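Local coordinates for angiotensin-converting enzyme (Anopheles gambiae, PDB 6S1Z), which is a zinc-dependent peptidase of the angiotensin-converting enzyme family that probably removes dipeptides from the carboxyl ends of peptide substrates, at residues C123-A128 / K153-Q158; Q158-T163 / N251-T256. All coordinates share one frame; numbering follows the deposited sequence.

Contact 1 of 2, residues C123-A128 / K153-Q158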
ATOM      1  N   CYS A 123      13.891 -10.643 -20.712  1.00 35.11           N
ATOM      2  CA  CYS A 123      13.771 -10.879 -22.142  1.00 56.76           C
ATOM      3  C   CYS A 123      12.338 -11.271 -22.477  1.00 59.29           C
ATOM      4  O   CYS A 123      11.697 -12.018 -21.733  1.00 58.59           O
ATOM      5  CB  CYS A 123      14.734 -11.976 -22.600  1.00 61.99           C
ATOM      6  SG  CYS A 123      16.490 -11.614 -22.321  1.00 68.13           S
ATOM      7  N   ALA A 124      11.843 -10.759 -23.601  1.00 65.61           N
ATOM      8  CA  ALA A 124      10.467 -11.005 -23.999  1.00 69.81           C
ATOM      9  C   ALA A 124      10.196 -12.502 -24.117  1.00 63.74           C
ATOM     10  O   ALA A 124      11.108 -13.322 -24.253  1.00 60.70           O
ATOM     11  CB  ALA A 124      10.166 -10.309 -25.325  1.00 64.73           C
ATOM     12  N   TYR A 125       8.913 -12.852 -24.058  1.00 56.49           N
ATOM     13  CA  TYR A 125       8.476 -14.242 -24.177  1.00 58.83           C
ATOM     14  C   TYR A 125       8.477 -14.613 -25.653  1.00 61.71           C
ATOM     15  O   TYR A 125       7.593 -14.207 -26.411  1.00 61.73           O
ATOM     16  CB  TYR A 125       7.098 -14.420 -23.549  1.00 42.31           C
ATOM     17  CG  TYR A 125       6.534 -15.820 -23.649  1.00 51.38           C
ATOM     18  CD1 TYR A 125       7.108 -16.876 -22.952  1.00 62.73           C
ATOM     19  CD2 TYR A 125       5.412 -16.083 -24.424  1.00 50.10           C
ATOM     20  CE1 TYR A 125       6.590 -18.156 -23.037  1.00 47.02           C
ATOM     21  CE2 TYR A 125       4.887 -17.358 -24.514  1.00 61.05           C
ATOM     22  CZ  TYR A 125       5.479 -18.391 -23.818  1.00 55.76           C
ATOM     23  OH  TYR A 125       4.959 -19.660 -23.907  1.00 66.41           O
ATOM     24  N   GLY A 126       9.477 -15.385 -26.065  1.00 69.12           N
ATOM     25  CA  GLY A 126       9.625 -15.778 -27.449  1.00 90.00           C
ATOM     26  C   GLY A 126      10.559 -14.917 -28.268  1.00 93.87           C
ATOM     27  O   GLY A 126      10.566 -15.040 -29.498  1.00 81.75           O
ATOM     28  N   ASP A 127      11.347 -14.052 -27.628  1.00 91.86           N
ATOM     29  CA  ASP A 127      12.272 -13.175 -28.345  1.00 91.58           C
ATOM     30  C   ASP A 127      13.451 -12.900 -27.414  1.00 79.02           C
ATOM     31  O   ASP A 127      13.337 -12.092 -26.488  1.00 82.51           O
ATOM     32  CB  ASP A 127      11.586 -11.887 -28.777  1.00 85.70           C
ATOM     33  CG  ASP A 127      12.531 -10.922 -29.465  1.00 87.98           C
ATOM     34  OD1 ASP A 127      13.666 -11.326 -29.791  1.00 85.79           O
ATOM     35  OD2 ASP A 127      12.138  -9.754 -29.675  1.00 90.67           O
ATOM     36  N   ALA A 128      14.573 -13.573 -27.668  1.00 91.68           N
ATOM     37  CA  ALA A 128      15.770 -13.399 -26.856  1.00 94.62           C
ATOM     38  C   ALA A 128      16.576 -12.165 -27.242  1.00 89.90           C
ATOM     39  O   ALA A 128      17.452 -11.756 -26.473  1.00 92.63           O
ATOM     40  CB  ALA A 128      16.661 -14.639 -26.962  1.00104.26           C
ATOM     41  N   LYS A 153       2.856 -17.343 -16.894  1.00 43.56           N
ATOM     42  CA  LYS A 153       3.714 -18.189 -16.072  1.00 49.06           C
ATOM     43  C   LYS A 153       5.185 -17.882 -16.319  1.00 49.09           C
ATOM     44  O   LYS A 153       5.972 -17.757 -15.373  1.00 41.31           O
ATOM     45  CB  LYS A 153       3.414 -19.661 -16.351  1.00 62.10           C
ATOM     46  CG  LYS A 153       4.477 -20.625 -15.847  1.00 51.60           C
ATOM     47  CD  LYS A 153       3.997 -22.070 -15.899  1.00 81.35           C
ATOM     48  CE  LYS A 153       3.603 -22.490 -17.309  1.00 66.20           C
ATOM     49  NZ  LYS A 153       3.200 -23.922 -17.375  1.00 78.41           N
ATOM     50  N   TYR A 154       5.576 -17.760 -17.589  1.00 35.10           N
ATOM     51  CA  TYR A 154       6.968 -17.466 -17.917  1.00 36.45           C
ATOM     52  C   TYR A 154       7.438 -16.197 -17.219  1.00 37.09           C
ATOM     53  O   TYR A 154       8.492 -16.182 -16.574  1.00 35.32           O
ATOM     54  CB  TYR A 154       7.130 -17.343 -19.432  1.00 27.90           C
ATOM     55  CG  TYR A 154       8.437 -16.720 -19.866  1.00 46.21           C
ATOM     56  CD1 TYR A 154       9.602 -17.471 -19.929  1.00 44.70           C
ATOM     57  CD2 TYR A 154       8.502 -15.377 -20.222  1.00 42.42           C
ATOM     58  CE1 TYR A 154      10.799 -16.904 -20.329  1.00 41.27           C
ATOM     59  CE2 TYR A 154       9.694 -14.802 -20.623  1.00 48.82           C
ATOM     60  CZ  TYR A 154      10.839 -15.567 -20.675  1.00 48.98           C
ATOM     61  OH  TYR A 154      12.025 -14.993 -21.074  1.00 43.42           O
ATOM     62  N   TYR A 155       6.662 -15.117 -17.332  1.00 47.34           N
ATOM     63  CA  TYR A 155       7.054 -13.868 -16.691  1.00 49.18           C
ATOM     64  C   TYR A 155       6.962 -13.962 -15.175  1.00 26.55           C
ATOM     65  O   TYR A 155       7.695 -13.263 -14.468  1.00 35.82           O
ATOM     66  CB  TYR A 155       6.192 -12.718 -17.211  1.00 52.16           C
ATOM     67  CG  TYR A 155       6.515 -12.329 -18.635  1.00 45.37           C
ATOM     68  CD1 TYR A 155       7.684 -11.643 -18.937  1.00 43.12           C
ATOM     69  CD2 TYR A 155       5.655 -12.649 -19.676  1.00 48.55           C
ATOM     70  CE1 TYR A 155       7.989 -11.284 -20.236  1.00 39.35           C
ATOM     71  CE2 TYR A 155       5.950 -12.294 -20.980  1.00 56.17           C
ATOM     72  CZ  TYR A 155       7.118 -11.612 -21.255  1.00 45.27           C
ATOM     73  OH  TYR A 155       7.417 -11.259 -22.550  1.00 56.90           O
ATOM     74  N   TRP A 156       6.075 -14.814 -14.656  1.00 46.18           N
ATOM     75  CA  TRP A 156       5.994 -14.998 -13.211  1.00 41.28           C
ATOM     76  C   TRP A 156       7.289 -15.590 -12.671  1.00 43.62           C
ATOM     77  O   TRP A 156       7.893 -15.051 -11.737  1.00 37.65           O
ATOM     78  CB  TRP A 156       4.804 -15.892 -12.855  1.00 39.66           C
ATOM     79  CG  TRP A 156       4.494 -15.906 -11.384  1.00 47.54           C
ATOM     80  CD1 TRP A 156       3.516 -15.201 -10.745  1.00 52.66           C
ATOM     81  CD2 TRP A 156       5.174 -16.656 -10.371  1.00 51.07           C
ATOM     82  NE1 TRP A 156       3.543 -15.469  -9.396  1.00 42.36           N
ATOM     83  CE2 TRP A 156       4.551 -16.361  -9.142  1.00 48.45           C
ATOM     84  CE3 TRP A 156       6.248 -17.553 -10.383  1.00 61.46           C
ATOM     85  CZ2 TRP A 156       4.969 -16.925  -7.938  1.00 51.37           C
ATOM     86  CZ3 TRP A 156       6.659 -18.113  -9.186  1.00 47.43           C
ATOM     87  CH2 TRP A 156       6.022 -17.796  -7.982  1.00 42.88           C
ATOM     88  N   VAL A 157       7.735 -16.705 -13.254  1.00 27.61           N
ATOM     89  CA  VAL A 157       8.977 -17.331 -12.811  1.00 43.61           C
ATOM     90  C   VAL A 157      10.149 -16.378 -13.009  1.00 54.42           C
ATOM     91  O   VAL A 157      10.999 -16.215 -12.126  1.00 44.31           O
ATOM     92  CB  VAL A 157       9.202 -18.661 -13.553  1.00 47.52           C
ATOM     93  CG1 VAL A 157      10.620 -19.162 -13.335  1.00 50.41           C
ATOM     94  CG2 VAL A 157       8.192 -19.696 -13.088  1.00 33.58           C
ATOM     95  N   GLN A 158      10.211 -15.730 -14.176  1.00 47.15           N
ATOM     96  CA  GLN A 158      11.307 -14.806 -14.451  1.00 37.75           C
ATOM     97  C   GLN A 158      11.370 -13.699 -13.407  1.00 43.56           C
ATOM     98  O   GLN A 158      12.459 -13.313 -12.966  1.00 42.99           O
ATOM     99  CB  GLN A 158      11.152 -14.218 -15.854  1.00 37.21           C
ATOM    100  CG  GLN A 158      11.409 -15.217 -16.974  1.00 41.96           C
ATOM    101  CD  GLN A 158      12.873 -15.603 -17.084  1.00 50.59           C
ATOM    102  OE1 GLN A 158      13.729 -15.039 -16.403  1.00 60.46           O
ATOM    103  NE2 GLN A 158      13.166 -16.571 -17.947  1.00 44.91           N
TER
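Tyr-125 and Tyr-154 bring the two backbones closest, with their CA atoms 7.2 Å apart, where the type II beta turn from Ala-124 to Asp-127 lies against helix 149-163. Gly-126 holds the third position of that turn with phi at 96°, a conformation in which a CB would press on the preceding carbonyl oxygen. The disulfide from Cys-123 to Cys-131 and the backbone pairing of Ala-124 with Lys-130 tie the turn to the chain that follows. Two adjacent tyrosines of the helix reach across to this loop, and each suits its place by joining a wide apolar ring to a hydroxyl. The Tyr-154 hydroxyl donates to Cys-123 O over 3.1 Å, approaching from above the carbonyl plane. Its ring receives Tyr-125 CD1 over one face, 3.4 Å from Tyr-154 CG; the ring planes meet obliquely at 48°, with centroids 5.1 Å apart. Tyr-125 reaches that ring because its CG is anti to the backbone N (chi1 179°). Its CB, placed by the backbone, lies 3.5 Å from Tyr-155 CE2. Tyr-155, the buried member of the pair, packs on Leu-139, Ile-142 and Phe-143 of helix 135-145, while its phenol oxygen reaches the turn. There Tyr-125 N donates to Tyr-155 OH over 2.7 Å, though the bond is bent.

Contact 2 of 2, residues Q158-T163 / N251-T256. With KS8 (fosinoprilat), chain C.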
ATOM      1  N   GLN A 158      10.211 -15.730 -14.176  1.00 47.15           N
ATOM      2  CA  GLN A 158      11.307 -14.806 -14.451  1.00 37.75           C
ATOM      3  C   GLN A 158      11.370 -13.699 -13.407  1.00 43.56           C
ATOM      4  O   GLN A 158      12.459 -13.313 -12.966  1.00 42.99           O
ATOM      5  CB  GLN A 158      11.152 -14.218 -15.854  1.00 37.21           C
ATOM      6  CG  GLN A 158      11.409 -15.217 -16.974  1.00 41.96           C
ATOM      7  CD  GLN A 158      12.873 -15.603 -17.084  1.00 50.59           C
ATOM      8  OE1 GLN A 158      13.729 -15.039 -16.403  1.00 60.46           O
ATOM      9  NE2 GLN A 158      13.166 -16.571 -17.947  1.00 44.91           N
ATOM     10  N   TRP A 159      10.213 -13.181 -12.990  1.00 39.27           N
ATOM     11  CA  TRP A 159      10.204 -12.079 -12.033  1.00 40.87           C
ATOM     12  C   TRP A 159      10.668 -12.536 -10.655  1.00 45.89           C
ATOM     13  O   TRP A 159      11.427 -11.827  -9.984  1.00 43.91           O
ATOM     14  CB  TRP A 159       8.806 -11.467 -11.941  1.00 39.46           C
ATOM     15  CG  TRP A 159       8.680 -10.480 -10.824  1.00 26.05           C
ATOM     16  CD1 TRP A 159       8.050 -10.668  -9.628  1.00 41.49           C
ATOM     17  CD2 TRP A 159       9.213  -9.152 -10.792  1.00 39.92           C
ATOM     18  NE1 TRP A 159       8.155  -9.537  -8.854  1.00 40.24           N
ATOM     19  CE2 TRP A 159       8.864  -8.592  -9.548  1.00 41.04           C
ATOM     20  CE3 TRP A 159       9.950  -8.381 -11.696  1.00 42.45           C
ATOM     21  CZ2 TRP A 159       9.226  -7.296  -9.185  1.00 42.48           C
ATOM     22  CZ3 TRP A 159      10.308  -7.098 -11.335  1.00 33.87           C
ATOM     23  CH2 TRP A 159       9.945  -6.567 -10.092  1.00 47.59           C
ATOM     24  N   TYR A 160      10.221 -13.713 -10.214  1.00 49.19           N
ATOM     25  CA  TYR A 160      10.550 -14.175  -8.870  1.00 54.09           C
ATOM     26  C   TYR A 160      11.971 -14.727  -8.792  1.00 53.89           C
ATOM     27  O   TYR A 160      12.697 -14.431  -7.837  1.00 58.05           O
ATOM     28  CB  TYR A 160       9.535 -15.225  -8.420  1.00 55.40           C
ATOM     29  CG  TYR A 160       8.217 -14.641  -7.955  1.00 54.20           C
ATOM     30  CD1 TYR A 160       7.273 -14.182  -8.866  1.00 45.81           C
ATOM     31  CD2 TYR A 160       7.914 -14.553  -6.603  1.00 57.53           C
ATOM     32  CE1 TYR A 160       6.070 -13.648  -8.441  1.00 50.48           C
ATOM     33  CE2 TYR A 160       6.713 -14.023  -6.171  1.00 46.92           C
ATOM     34  CZ  TYR A 160       5.795 -13.575  -7.093  1.00 35.12           C
ATOM     35  OH  TYR A 160       4.601 -13.048  -6.662  1.00 43.88           O
ATOM     36  N   ASN A 161      12.389 -15.523  -9.780  1.00 38.07           N
ATOM     37  CA  ASN A 161      13.756 -16.034  -9.781  1.00 58.64           C
ATOM     38  C   ASN A 161      14.786 -14.916  -9.878  1.00 58.29           C
ATOM     39  O   ASN A 161      15.966 -15.151  -9.598  1.00 73.71           O
ATOM     40  CB  ASN A 161      13.962 -17.019 -10.935  1.00 57.84           C
ATOM     41  CG  ASN A 161      13.606 -18.447 -10.558  1.00 74.82           C
ATOM     42  OD1 ASN A 161      12.764 -18.683  -9.690  1.00 56.97           O
ATOM     43  ND2 ASN A 161      14.252 -19.409 -11.209  1.00 79.24           N
ATOM     44  N   ALA A 162      14.370 -13.711 -10.264  1.00 54.42           N
ATOM     45  CA  ALA A 162      15.279 -12.581 -10.400  1.00 53.15           C
ATOM     46  C   ALA A 162      15.237 -11.623  -9.218  1.00 57.14           C
ATOM     47  O   ALA A 162      16.277 -11.060  -8.857  1.00 61.66           O
ATOM     48  CB  ALA A 162      14.962 -11.803 -11.683  1.00 48.57           C
ATOM     49  N   THR A 163      14.072 -11.426  -8.605  1.00 36.95           N
ATOM     50  CA  THR A 163      13.916 -10.486  -7.504  1.00 40.99           C
ATOM     51  C   THR A 163      13.838 -11.166  -6.144  1.00 53.67           C
ATOM     52  O   THR A 163      13.789 -10.470  -5.125  1.00 46.10           O
ATOM     53  CB  THR A 163      12.657  -9.634  -7.707  1.00 61.53           C
ATOM     54  OG1 THR A 163      11.509 -10.488  -7.812  1.00 56.89           O
ATOM     55  CG2 THR A 163      12.777  -8.788  -8.965  1.00 58.20           C
ATOM     56  N   ASN A 251      -2.311  -9.738 -11.716  1.00 41.66           N
ATOM     57  CA  ASN A 251      -1.389  -9.045 -10.828  1.00 42.73           C
ATOM     58  C   ASN A 251      -0.305 -10.018 -10.389  1.00 48.27           C
ATOM     59  O   ASN A 251      -0.593 -11.174 -10.069  1.00 43.06           O
ATOM     60  CB  ASN A 251      -2.124  -8.466  -9.613  1.00 33.07           C
ATOM     61  CG  ASN A 251      -1.227  -7.609  -8.742  1.00 50.36           C
ATOM     62  OD1 ASN A 251      -0.509  -8.118  -7.881  1.00 53.48           O
ATOM     63  ND2 ASN A 251      -1.267  -6.300  -8.958  1.00 60.89           N
ATOM     64  N   LEU A 252       0.941  -9.540 -10.376  1.00 48.91           N
ATOM     65  CA  LEU A 252       2.064 -10.406 -10.029  1.00 58.59           C
ATOM     66  C   LEU A 252       1.883 -11.026  -8.649  1.00 56.20           C
ATOM     67  O   LEU A 252       2.188 -12.207  -8.448  1.00 46.26           O
ATOM     68  CB  LEU A 252       3.373  -9.618 -10.084  1.00 51.99           C
ATOM     69  CG  LEU A 252       4.192  -9.770 -11.365  1.00 45.34           C
ATOM     70  CD1 LEU A 252       5.344  -8.780 -11.374  1.00 50.65           C
ATOM     71  CD2 LEU A 252       4.710 -11.194 -11.499  1.00 41.39           C
ATOM     72  N   TRP A 253       1.390 -10.249  -7.690  1.00 50.55           N
ATOM     73  CA  TRP A 253       1.256 -10.701  -6.313  1.00 42.09           C
ATOM     74  C   TRP A 253      -0.177 -11.059  -5.941  1.00 43.87           C
ATOM     75  O   TRP A 253      -0.427 -11.450  -4.797  1.00 36.43           O
ATOM     76  CB  TRP A 253       1.783  -9.621  -5.362  1.00 42.11           C
ATOM     77  CG  TRP A 253       3.091  -9.030  -5.809  1.00 45.80           C
ATOM     78  CD1 TRP A 253       4.343  -9.434  -5.444  1.00 56.68           C
ATOM     79  CD2 TRP A 253       3.274  -7.931  -6.712  1.00 50.24           C
ATOM     80  NE1 TRP A 253       5.292  -8.656  -6.060  1.00 57.55           N
ATOM     81  CE2 TRP A 253       4.661  -7.726  -6.844  1.00 57.39           C
ATOM     82  CE3 TRP A 253       2.398  -7.102  -7.419  1.00 57.44           C
ATOM     83  CZ2 TRP A 253       5.193  -6.725  -7.655  1.00 58.45           C
ATOM     84  CZ3 TRP A 253       2.928  -6.109  -8.224  1.00 45.28           C
ATOM     85  CH2 TRP A 253       4.312  -5.930  -8.335  1.00 50.58           C
ATOM     86  N   ALA A 254      -1.122 -10.935  -6.873  1.00 47.21           N
ATOM     87  CA  ALA A 254      -2.529 -11.246  -6.627  1.00 46.43           C
ATOM     88  C   ALA A 254      -3.113 -10.430  -5.480  1.00 44.57           C
ATOM     89  O   ALA A 254      -4.124 -10.821  -4.887  1.00 45.64           O
ATOM     90  CB  ALA A 254      -2.721 -12.743  -6.356  1.00 45.07           C
ATOM     91  N   GLN A 255      -2.496  -9.292  -5.150  1.00 49.91           N
ATOM     92  CA  GLN A 255      -3.029  -8.443  -4.091  1.00 52.17           C
ATOM     93  C   GLN A 255      -4.299  -7.729  -4.534  1.00 46.54           C
ATOM     94  O   GLN A 255      -5.141  -7.386  -3.695  1.00 53.29           O
ATOM     95  CB  GLN A 255      -1.976  -7.427  -3.655  1.00 51.10           C
ATOM     96  CG  GLN A 255      -1.563  -6.449  -4.741  1.00 52.01           C
ATOM     97  CD  GLN A 255      -0.305  -5.689  -4.379  1.00 57.34           C
ATOM     98  OE1 GLN A 255       0.804  -6.205  -4.513  1.00 55.27           O
ATOM     99  NE2 GLN A 255      -0.469  -4.459  -3.908  1.00 49.07           N
ATOM    100  N   THR A 256      -4.450  -7.489  -5.833  1.00 47.46           N
ATOM    101  CA  THR A 256      -5.670  -6.924  -6.386  1.00 42.20           C
ATOM    102  C   THR A 256      -5.963  -7.623  -7.703  1.00 27.44           C
ATOM    103  O   THR A 256      -5.055  -7.852  -8.507  1.00 29.63           O
ATOM    104  CB  THR A 256      -5.559  -5.409  -6.611  1.00 55.83           C
ATOM    105  OG1 THR A 256      -4.504  -5.130  -7.539  1.00 57.68           O
ATOM    106  CG2 THR A 256      -5.289  -4.687  -5.298  1.00 51.42           C
TER
HETATM  107  C04 KS8 C 704       4.990   3.716  -1.346  1.00 92.57           C
HETATM  108  C05 KS8 C 704       5.471   3.779   0.168  1.00 85.38           C
HETATM  109  C06 KS8 C 704       7.032   3.544   0.307  1.00 69.72           C
HETATM  110  C07 KS8 C 704       7.801   4.849   0.553  1.00 94.70           C
HETATM  111  C08 KS8 C 704       9.375   4.603   0.691  1.00100.78           C
HETATM  112  C09 KS8 C 704       9.916   4.245   1.920  1.00 93.98           C
HETATM  113  C10 KS8 C 704      11.282   4.031   2.038  1.00 79.90           C
HETATM  114  C11 KS8 C 704      12.120   4.174   0.912  1.00 76.62           C
HETATM  115  C12 KS8 C 704      11.585   4.526  -0.302  1.00 87.20           C
HETATM  116  C13 KS8 C 704      10.207   4.744  -0.426  1.00 87.75           C
HETATM  117  C14 KS8 C 704       2.543   3.032  -2.917  1.00 78.93           C
HETATM  118  C15 KS8 C 704       2.297   1.546  -2.480  1.00 79.26           C
HETATM  119  C18 KS8 C 704       0.350   1.158  -4.071  1.00 87.77           C
HETATM  120  C19 KS8 C 704      -0.985   0.365  -3.840  1.00 85.20           C
HETATM  121  C20 KS8 C 704      -0.562  -0.766  -2.844  1.00 88.73           C
HETATM  122  C21 KS8 C 704       0.819  -0.755  -2.796  1.00 77.84           C
HETATM  123  C22 KS8 C 704       1.426  -1.690  -3.822  1.00 76.23           C
HETATM  124  C25 KS8 C 704      -2.056   1.200  -3.259  1.00 81.01           C
HETATM  125  C26 KS8 C 704      -2.388   2.381  -4.207  1.00 97.91           C
HETATM  126  C27 KS8 C 704      -3.229   1.991  -5.425  1.00 96.87           C
HETATM  127  C28 KS8 C 704      -4.519   1.325  -4.988  1.00 91.88           C
HETATM  128  C29 KS8 C 704      -4.195   0.070  -4.167  1.00 98.97           C
HETATM  129  C30 KS8 C 704      -3.315   0.384  -2.948  1.00 93.04           C
HETATM  130  N17 KS8 C 704       1.200   0.738  -3.120  1.00 91.26           N
HETATM  131  O01 KS8 C 704       2.489   3.574  -0.264  1.00 91.22           O
HETATM  132  O03 KS8 C 704       2.892   5.538  -1.747  1.00 93.79           O
HETATM  133  O16 KS8 C 704       2.986   1.057  -1.641  1.00 63.53           O
HETATM  134  O23 KS8 C 704       1.314  -1.443  -5.069  1.00 74.73           O
HETATM  135  O24 KS8 C 704       2.020  -2.670  -3.456  1.00 84.07           O
HETATM  136  P02 KS8 C 704       3.165   4.019  -1.500  1.00 80.88           P
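Leu-252 sets a methyl squarely over the five-membered ring of Trp-159, joining the end of helix 149-163 to a loop that bends through an Asx turn, in which Asn-251 OD1 accepts from Trp-253 N. The tight part is this CH-pi contact: Leu-252 CD1 stands 3.7 Å from the centroid of that Trp-159 ring, only 6° off its normal. A branched leucine fits here, since its other methyl, CD2, sits between two rings, 3.9 Å from Trp-159 CD1 and 4.2 Å from Tyr-160 CE1. At the edge of the Tyr-160 ring, Tyr-160 OH comes within 3.1 Å of Leu-252 O. Thr-163 CG2 lies on the opposite face of the indole, over the six-membered ring. Beside this the two tryptophans meet more loosely, Trp-159 NE1 and Trp-253 NE1 being 4.1 Å apart with the five-membered rings nearly perpendicular; both N-H groups converge on Ala-484 O, which explains why two donors lie so close. Asn-161, on the exposed side of the helix, has no contact with 251-256, and its OD1 accepts from Arg-475 NH2. Farther along the loop, Gln-255, its OE1 held by Lys-485, extends toward the inhibitor's carboxylate, Gln-255 NE2 donating to fosinoprilat O24 over 3.1 Å at 170°.

Overall arrangement
Helix 149-163 serves both contacts, and Gln-158 belongs to each. Contact 1 is a surface contact about 27 Å from the centre of the chain; contact 2 is buried, about 15 Å from that centre, and the centres of the two contacts lie about 13 Å apart. Trp-156, one residue after Tyr-155, faces contact 2, stacking on Tyr-160 with its NE1 3.7 Å from Leu-252 O. Helix 135-145 backs both, Leu-139 touching Tyr-155 and Trp-159 alike. Contact 2 alone reaches the ligand pocket, where Lys-485 and Tyr-494 also bond fosinoprilat, consistent with this family's carboxylate-binding subsite. The zinc held by His-357 and His-361 of the HExxH motif lies farther along the cleft, toward the inhibitor's phosphinate end.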